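Endo-1,4-beta-xylanase 1 (PDB 1XYN) hydrolyses xylan of plant cell walls, cutting internal 1,4-beta-xylosidic bonds of the main chain to release xylooligosaccharides and xylose. Local coordinates at residues G12-Y17 with N27-D32; G99-I104 with V127-R132. All blocks are in the same frame, centred on the assembly; numbering follows the deposited sequence.

Contact 1: residues G12-Y17 with N27-D32; sequences GGQVSY and NWNTQD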
ATOM      1  N   GLY A  12       6.641  -2.851  -9.951  1.00 18.69           N
ATOM      2  CA  GLY A  12       6.686  -2.456 -11.343  1.00 12.97           C
ATOM      3  C   GLY A  12       7.987  -1.802 -11.750  1.00 11.68           C
ATOM      4  O   GLY A  12       8.889  -1.639 -10.932  1.00 18.17           O
ATOM      5  N   GLY A  13       8.092  -1.469 -13.033  1.00 11.52           N
ATOM      6  CA  GLY A  13       9.283  -0.817 -13.547  1.00  8.40           C
ATOM      7  C   GLY A  13      10.510  -1.694 -13.676  1.00 11.09           C
ATOM      8  O   GLY A  13      10.458  -2.919 -13.528  1.00 15.10           O
ATOM      9  N   GLN A  14      11.638  -1.047 -13.942  1.00 17.86           N
ATOM     10  CA  GLN A  14      12.900  -1.747 -14.118  1.00 19.00           C
ATOM     11  C   GLN A  14      13.650  -1.960 -12.796  1.00 19.32           C
ATOM     12  O   GLN A  14      14.199  -1.021 -12.230  1.00 18.00           O
ATOM     13  CB  GLN A  14      13.759  -0.989 -15.141  1.00 19.76           C
ATOM     14  CG  GLN A  14      15.053  -1.687 -15.542  1.00 30.68           C
ATOM     15  CD  GLN A  14      15.780  -1.002 -16.690  1.00 27.87           C
ATOM     16  OE1 GLN A  14      15.430   0.102 -17.102  1.00 33.30           O
ATOM     17  NE2 GLN A  14      16.803  -1.665 -17.213  1.00 39.09           N
ATOM     18  N   VAL A  15      13.593  -3.187 -12.275  1.00 19.99           N
ATOM     19  CA  VAL A  15      14.288  -3.549 -11.033  1.00 17.04           C
ATOM     20  C   VAL A  15      15.067  -4.846 -11.269  1.00 15.60           C
ATOM     21  O   VAL A  15      14.479  -5.915 -11.435  1.00 10.02           O
ATOM     22  CB  VAL A  15      13.310  -3.746  -9.829  1.00 18.46           C
ATOM     23  CG1 VAL A  15      14.085  -4.180  -8.578  1.00 21.28           C
ATOM     24  CG2 VAL A  15      12.552  -2.458  -9.530  1.00 17.80           C
ATOM     25  N   SER A  16      16.390  -4.722 -11.329  1.00 13.03           N
ATOM     26  CA  SER A  16      17.287  -5.848 -11.548  1.00 13.60           C
ATOM     27  C   SER A  16      17.941  -6.246 -10.231  1.00 10.37           C
ATOM     28  O   SER A  16      18.948  -5.674  -9.830  1.00 13.33           O
ATOM     29  CB  SER A  16      18.364  -5.455 -12.557  1.00 18.25           C
ATOM     30  OG  SER A  16      17.810  -4.651 -13.586  1.00 36.27           O
ATOM     31  N   TYR A  17      17.359  -7.235  -9.568  1.00 12.60           N
ATOM     32  CA  TYR A  17      17.850  -7.719  -8.290  1.00 11.67           C
ATOM     33  C   TYR A  17      18.649  -9.014  -8.441  1.00 12.09           C
ATOM     34  O   TYR A  17      18.173  -9.977  -9.031  1.00 13.82           O
ATOM     35  CB  TYR A  17      16.656  -7.941  -7.350  1.00  9.61           C
ATOM     36  CG  TYR A  17      17.009  -8.575  -6.026  1.00  8.29           C
ATOM     37  CD1 TYR A  17      18.040  -8.062  -5.237  1.00  4.81           C
ATOM     38  CD2 TYR A  17      16.321  -9.701  -5.569  1.00 11.74           C
ATOM     39  CE1 TYR A  17      18.381  -8.654  -4.026  1.00 10.34           C
ATOM     40  CE2 TYR A  17      16.653 -10.297  -4.366  1.00 16.17           C
ATOM     41  CZ  TYR A  17      17.684  -9.770  -3.601  1.00 13.66           C
ATOM     42  OH  TYR A  17      18.024 -10.369  -2.419  1.00 18.95           O
ATOM     43  N   ASN A  27      19.839  -2.744  -9.395  1.00 11.88           N
ATOM     44  CA  ASN A  27      19.886  -1.629 -10.331  1.00 15.52           C
ATOM     45  C   ASN A  27      18.413  -1.383 -10.560  1.00 15.43           C
ATOM     46  O   ASN A  27      17.655  -2.334 -10.760  1.00 16.37           O
ATOM     47  CB  ASN A  27      20.542  -2.035 -11.649  1.00 19.62           C
ATOM     48  CG  ASN A  27      22.048  -2.005 -11.579  1.00 29.23           C
ATOM     49  OD1 ASN A  27      22.651  -0.935 -11.567  1.00 37.59           O
ATOM     50  ND2 ASN A  27      22.669  -3.179 -11.540  1.00 33.13           N
ATOM     51  N   TRP A  28      17.985  -0.130 -10.505  1.00 18.36           N
ATOM     52  CA  TRP A  28      16.569   0.151 -10.697  1.00 18.54           C
ATOM     53  C   TRP A  28      16.313   1.449 -11.441  1.00 15.49           C
ATOM     54  O   TRP A  28      17.191   2.305 -11.542  1.00 19.20           O
ATOM     55  CB  TRP A  28      15.823   0.141  -9.341  1.00 22.90           C
ATOM     56  CG  TRP A  28      16.135   1.321  -8.418  1.00 24.98           C
ATOM     57  CD1 TRP A  28      15.474   2.517  -8.372  1.00 28.32           C
ATOM     58  CD2 TRP A  28      17.201   1.420  -7.449  1.00 20.39           C
ATOM     59  NE1 TRP A  28      16.062   3.348  -7.448  1.00 23.16           N
ATOM     60  CE2 TRP A  28      17.119   2.707  -6.869  1.00 19.00           C
ATOM     61  CE3 TRP A  28      18.207   0.548  -7.017  1.00 18.45           C
ATOM     62  CZ2 TRP A  28      18.014   3.145  -5.883  1.00 15.36           C
ATOM     63  CZ3 TRP A  28      19.094   0.986  -6.035  1.00 16.16           C
ATOM     64  CH2 TRP A  28      18.988   2.276  -5.481  1.00 14.03           C
ATOM     65  N   ASN A  29      15.111   1.552 -11.993  1.00 14.12           N
ATOM     66  CA  ASN A  29      14.630   2.720 -12.727  1.00 14.97           C
ATOM     67  C   ASN A  29      13.115   2.518 -12.745  1.00 13.71           C
ATOM     68  O   ASN A  29      12.533   2.061 -13.732  1.00 17.24           O
ATOM     69  CB  ASN A  29      15.193   2.757 -14.146  1.00 15.93           C
ATOM     70  CG  ASN A  29      14.913   4.076 -14.846  1.00 18.72           C
ATOM     71  OD1 ASN A  29      14.304   4.979 -14.270  1.00 13.81           O
ATOM     72  ND2 ASN A  29      15.362   4.195 -16.091  1.00 17.85           N
ATOM     73  N   THR A  30      12.482   2.848 -11.624  1.00 13.95           N
ATOM     74  CA  THR A  30      11.054   2.632 -11.481  1.00  9.93           C
ATOM     75  C   THR A  30      10.293   3.723 -10.728  1.00  8.73           C
ATOM     76  O   THR A  30      10.879   4.538 -10.009  1.00 11.26           O
ATOM     77  CB  THR A  30      10.819   1.276 -10.788  1.00  4.90           C
ATOM     78  OG1 THR A  30       9.420   1.042 -10.632  1.00  6.59           O
ATOM     79  CG2 THR A  30      11.482   1.246  -9.421  1.00 14.77           C
ATOM     80  N   GLN A  31       8.981   3.748 -10.937  1.00 13.05           N
ATOM     81  CA  GLN A  31       8.092   4.698 -10.272  1.00 14.55           C
ATOM     82  C   GLN A  31       7.451   3.981  -9.098  1.00 11.11           C
ATOM     83  O   GLN A  31       6.910   4.612  -8.192  1.00 15.82           O
ATOM     84  CB  GLN A  31       6.979   5.166 -11.221  1.00 14.43           C
ATOM     85  CG  GLN A  31       7.397   6.191 -12.259  1.00 17.72           C
ATOM     86  CD  GLN A  31       7.648   7.563 -11.660  1.00 24.20           C
ATOM     87  OE1 GLN A  31       8.792   8.012 -11.563  1.00 19.80           O
ATOM     88  NE2 GLN A  31       6.574   8.239 -11.256  1.00 20.93           N
ATOM     89  N   ASP A  32       7.528   2.653  -9.124  1.00 11.81           N
ATOM     90  CA  ASP A  32       6.922   1.819  -8.097  1.00 16.70           C
ATOM     91  C   ASP A  32       7.863   1.289  -7.021  1.00 18.12           C
ATOM     92  O   ASP A  32       9.011   0.928  -7.293  1.00 12.21           O
ATOM     93  CB  ASP A  32       6.170   0.653  -8.742  1.00 20.60           C
ATOM     94  CG  ASP A  32       5.163   1.104  -9.774  1.00 20.61           C
ATOM     95  OD1 ASP A  32       4.346   1.999  -9.482  1.00 26.10           O
ATOM     96  OD2 ASP A  32       5.182   0.552 -10.886  1.00 27.92           O
TER
HETATM   97  O   HOH W   1       9.233  -1.953  -8.273  1.00 16.49           O
HETATM   98  O   HOH W   2      17.273   2.321 -17.764  1.00 20.29           O
HETATM   99  O   HOH W   3      21.431  -6.327 -10.893  1.00 17.83           O
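Gln14 and Asn29 lie across from each other on the two strands, and the planes of their carboxamides are turned only 23° from each other. In Gln14, CG is anti to the backbone N (chi1 -174°) and the chain continues extended; its OE1 comes within 4.0 Å of Asn29 CB. A water bridges the polar ends, donating to Gln14 OE1 and accepting from Asn29 ND2. Ser16 and Asn27 form the next pair on this solvent-facing side, touching CB to CB at 4.2 Å. Val15 and Trp28 share the other face. Here CG2 of Val15 rests on Thr30 CG2 at 3.9 Å and less closely on Trp28 CB, while the indole leads away from Val15 to meet the ring of Phe34. The two strands form a beta hairpin at the edge of a five-stranded antiparallel sheet, part of the beta-sandwich, or jelly roll, of family 11 xylanases; backbone bonds from Trp28 to Gly170 and from Thr30 to Gly168 continue the sheet. Asn29 N to Gln14 O, at 2.7 Å, and Ser16 N to Asn27 O, at 2.8 Å, are among the rungs. Where the ladder ends, Thr30 OG1, anti to its own backbone N, donates to Gly12 O at 2.7 Å from above the carbonyl plane. The same hydroxyl accepts from Asp32 N at 2.9 Å, an ST turn. A CB on Gly13 would collide with this oxygen.

Contact 2: residues G99-I104 with V127-R132; sequences GATYTI and VRNSPR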
ATOM      1  N   GLY A  99      28.359   5.109  16.190  1.00  9.82           N
ATOM      2  CA  GLY A  99      28.970   6.273  15.565  1.00  5.66           C
ATOM      3  C   GLY A  99      28.078   7.462  15.242  1.00  6.71           C
ATOM      4  O   GLY A  99      28.566   8.472  14.730  1.00  8.79           O
ATOM      5  N   ALA A 100      26.786   7.371  15.537  1.00  6.78           N
ATOM      6  CA  ALA A 100      25.892   8.486  15.256  1.00  7.73           C
ATOM      7  C   ALA A 100      24.584   8.408  16.028  1.00  9.98           C
ATOM      8  O   ALA A 100      24.285   7.400  16.669  1.00 16.03           O
ATOM      9  CB  ALA A 100      25.604   8.564  13.770  1.00  6.30           C
ATOM     10  N   THR A 101      23.811   9.490  15.962  1.00 11.56           N
ATOM     11  CA  THR A 101      22.521   9.559  16.635  1.00 13.17           C
ATOM     12  C   THR A 101      21.433   9.253  15.604  1.00 12.35           C
ATOM     13  O   THR A 101      21.589   9.544  14.415  1.00 11.61           O
ATOM     14  CB  THR A 101      22.248  10.971  17.220  1.00 13.48           C
ATOM     15  OG1 THR A 101      23.437  11.493  17.823  1.00 19.94           O
ATOM     16  CG2 THR A 101      21.160  10.896  18.276  1.00  9.66           C
ATOM     17  N   TYR A 102      20.331   8.680  16.074  1.00 11.60           N
ATOM     18  CA  TYR A 102      19.204   8.324  15.221  1.00 16.98           C
ATOM     19  C   TYR A 102      17.939   8.976  15.746  1.00 15.62           C
ATOM     20  O   TYR A 102      17.710   8.989  16.951  1.00 19.72           O
ATOM     21  CB  TYR A 102      18.970   6.805  15.239  1.00 16.29           C
ATOM     22  CG  TYR A 102      20.054   5.974  14.600  1.00 13.55           C
ATOM     23  CD1 TYR A 102      21.325   5.883  15.174  1.00 16.17           C
ATOM     24  CD2 TYR A 102      19.807   5.270  13.422  1.00 14.80           C
ATOM     25  CE1 TYR A 102      22.331   5.110  14.586  1.00 18.40           C
ATOM     26  CE2 TYR A 102      20.801   4.494  12.826  1.00 18.79           C
ATOM     27  CZ  TYR A 102      22.057   4.421  13.411  1.00 21.18           C
ATOM     28  OH  TYR A 102      23.039   3.671  12.811  1.00 21.47           O
ATOM     29  N   THR A 103      17.121   9.526  14.857  1.00 16.92           N
ATOM     30  CA  THR A 103      15.861  10.103  15.302  1.00 17.01           C
ATOM     31  C   THR A 103      14.828   8.981  15.168  1.00 14.02           C
ATOM     32  O   THR A 103      14.717   8.331  14.128  1.00 15.21           O
ATOM     33  CB  THR A 103      15.448  11.359  14.492  1.00  9.41           C
ATOM     34  OG1 THR A 103      15.165  10.997  13.139  1.00 28.95           O
ATOM     35  CG2 THR A 103      16.567  12.384  14.504  1.00 16.41           C
ATOM     36  N   ILE A 104      14.145   8.693  16.261  1.00 15.95           N
ATOM     37  CA  ILE A 104      13.153   7.635  16.277  1.00 13.64           C
ATOM     38  C   ILE A 104      11.783   8.185  15.911  1.00 17.16           C
ATOM     39  O   ILE A 104      11.419   9.274  16.341  1.00 14.48           O
ATOM     40  CB  ILE A 104      13.122   6.966  17.659  1.00  7.13           C
ATOM     41  CG1 ILE A 104      14.517   6.421  17.982  1.00  5.68           C
ATOM     42  CG2 ILE A 104      12.073   5.858  17.709  1.00 11.00           C
ATOM     43  CD1 ILE A 104      14.655   5.882  19.386  1.00  8.67           C
ATOM     44  N   VAL A 127      16.144   6.634  12.062  1.00 12.51           N
ATOM     45  CA  VAL A 127      16.854   7.238  10.936  1.00 12.26           C
ATOM     46  C   VAL A 127      18.187   7.860  11.357  1.00 11.25           C
ATOM     47  O   VAL A 127      18.219   8.836  12.109  1.00 14.22           O
ATOM     48  CB  VAL A 127      15.998   8.308  10.228  1.00 16.20           C
ATOM     49  CG1 VAL A 127      16.743   8.862   9.021  1.00  9.24           C
ATOM     50  CG2 VAL A 127      14.654   7.728   9.813  1.00 10.39           C
ATOM     51  N   ARG A 128      19.283   7.292  10.861  1.00  9.37           N
ATOM     52  CA  ARG A 128      20.623   7.772  11.175  1.00  7.18           C
ATOM     53  C   ARG A 128      20.833   9.216  10.737  1.00  7.76           C
ATOM     54  O   ARG A 128      20.580   9.566   9.583  1.00  7.86           O
ATOM     55  CB  ARG A 128      21.663   6.869  10.523  1.00  4.28           C
ATOM     56  CG  ARG A 128      23.073   7.191  10.915  1.00  6.97           C
ATOM     57  CD  ARG A 128      24.038   6.224  10.278  1.00  9.15           C
ATOM     58  NE  ARG A 128      25.402   6.432  10.760  1.00 14.12           N
ATOM     59  CZ  ARG A 128      25.968   5.751  11.754  1.00  9.71           C
ATOM     60  NH1 ARG A 128      25.292   4.800  12.389  1.00  6.61           N
ATOM     61  NH2 ARG A 128      27.215   6.025  12.112  1.00 13.08           N
ATOM     62  N   ASN A 129      21.321  10.049  11.653  1.00 12.22           N
ATOM     63  CA  ASN A 129      21.547  11.465  11.359  1.00 15.68           C
ATOM     64  C   ASN A 129      22.760  11.697  10.472  1.00 14.86           C
ATOM     65  O   ASN A 129      22.879  12.739   9.831  1.00 12.86           O
ATOM     66  CB  ASN A 129      21.640  12.292  12.654  1.00 23.05           C
ATOM     67  CG  ASN A 129      20.328  12.295  13.454  1.00 21.48           C
ATOM     68  OD1 ASN A 129      19.250  12.098  12.900  1.00 20.02           O
ATOM     69  ND2 ASN A 129      20.427  12.513  14.758  1.00 24.64           N
ATOM     70  N   SER A 130      23.665  10.727  10.441  1.00 16.44           N
ATOM     71  CA  SER A 130      24.852  10.821   9.590  1.00 20.48           C
ATOM     72  C   SER A 130      24.866   9.585   8.692  1.00 23.49           C
ATOM     73  O   SER A 130      25.461   8.564   9.046  1.00 28.03           O
ATOM     74  CB  SER A 130      26.123  10.877  10.436  1.00 21.47           C
ATOM     75  OG  SER A 130      26.125  12.026  11.260  1.00 32.83           O
ATOM     76  N   PRO A 131      24.226   9.671   7.503  1.00 21.15           N
ATOM     77  CA  PRO A 131      24.129   8.583   6.526  1.00 16.24           C
ATOM     78  C   PRO A 131      25.457   7.937   6.149  1.00 17.69           C
ATOM     79  O   PRO A 131      26.473   8.626   5.990  1.00 17.39           O
ATOM     80  CB  PRO A 131      23.497   9.270   5.314  1.00 15.72           C
ATOM     81  CG  PRO A 131      22.702  10.368   5.911  1.00 18.81           C
ATOM     82  CD  PRO A 131      23.656  10.906   6.941  1.00 22.04           C
ATOM     83  N   ARG A 132      25.426   6.612   6.014  1.00 16.39           N
ATOM     84  CA  ARG A 132      26.592   5.816   5.633  1.00 15.70           C
ATOM     85  C   ARG A 132      26.139   4.627   4.791  1.00 13.50           C
ATOM     86  O   ARG A 132      24.955   4.288   4.753  1.00 12.89           O
ATOM     87  CB  ARG A 132      27.382   5.321   6.865  1.00 11.70           C
ATOM     88  CG  ARG A 132      26.561   4.494   7.844  1.00  8.24           C
ATOM     89  CD  ARG A 132      27.388   3.908   8.996  1.00  8.81           C
ATOM     90  NE  ARG A 132      26.527   3.089   9.845  1.00 10.03           N
ATOM     91  CZ  ARG A 132      26.916   2.404  10.917  1.00  6.74           C
ATOM     92  NH1 ARG A 132      28.182   2.415  11.304  1.00  4.60           N
ATOM     93  NH2 ARG A 132      26.022   1.724  11.621  1.00  2.00           N
TER
HETATM   94  O   HOH W   4      24.561  12.008  13.862  1.00 11.42           O
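Arg128 and Tyr102 face each other as a non-hydrogen-bonded pair. Arg128 leaves its backbone with CG anti to N (chi1 -174°) and stays extended as far as NE, its CG lying over the face of the Tyr102 ring, 4.2 Å from the centroid, in a CH-pi contact. The guanidinium then stands almost perpendicular to the ring, at 85°, and NH1 donates to Tyr102 OH at 2.6 Å, with the hydroxyl close to the guanidinium plane. NE donates a hydrogen bond to Ser130 O at 2.7 Å, and this oxygen too lies near the guanidinium plane, while NH2 reaches Asp98 O. Ala100 CB packs on one guanidinium face, 3.4 Å from NH2, and Arg132 NE lies over the opposite face; the Glu80 carboxylate, salt-bridged to Arg132 and hydrogen-bonded to Tyr102 OH, would probably ease the repulsion between the two arginines. An alanine in place of Arg128 would probably leave Ser130 O and Asp98 O without these donors and open a gap between Ala100 CB and the Arg132 guanidinium. Beyond the last bridge, Asn129 N donates to Thr101 O at 2.8 Å, and Asn129 crosses Thr103 at about a right angle, OD1 lying 3.1 Å from CG2. Strand 100-109 here runs between strands 90-97 and 119-128 of the larger sheet, with His142 of helix 139-148 meeting the Tyr102 ring edge-to-face and Ile104 packing against Ala145 and Trp146.

In the fold
Contact 1 and contact 2 belong to different sheets of one jelly roll: 12-17 with 27-32 pairs the two strands of an edge hairpin of the five-stranded sheet, at the end away from its turn, whereas 99-104 with 127-132 joins neighbouring strands of the larger, curled one. Their centres are 27 Å apart, and their nearest atoms about 12 Å, without touching. The side chain of Trp28 in contact 1 is about 8 Å from that of Glu164, the predicted proton donor, while the Val127 side chain in contact 2 is about 7 Å from that of Tyr77, a probable substrate-binding residue. The calcium ion seen at Asp81 and His83 is about 8 Å from the Arg132 side chain and about 10 Å from that of Trp28.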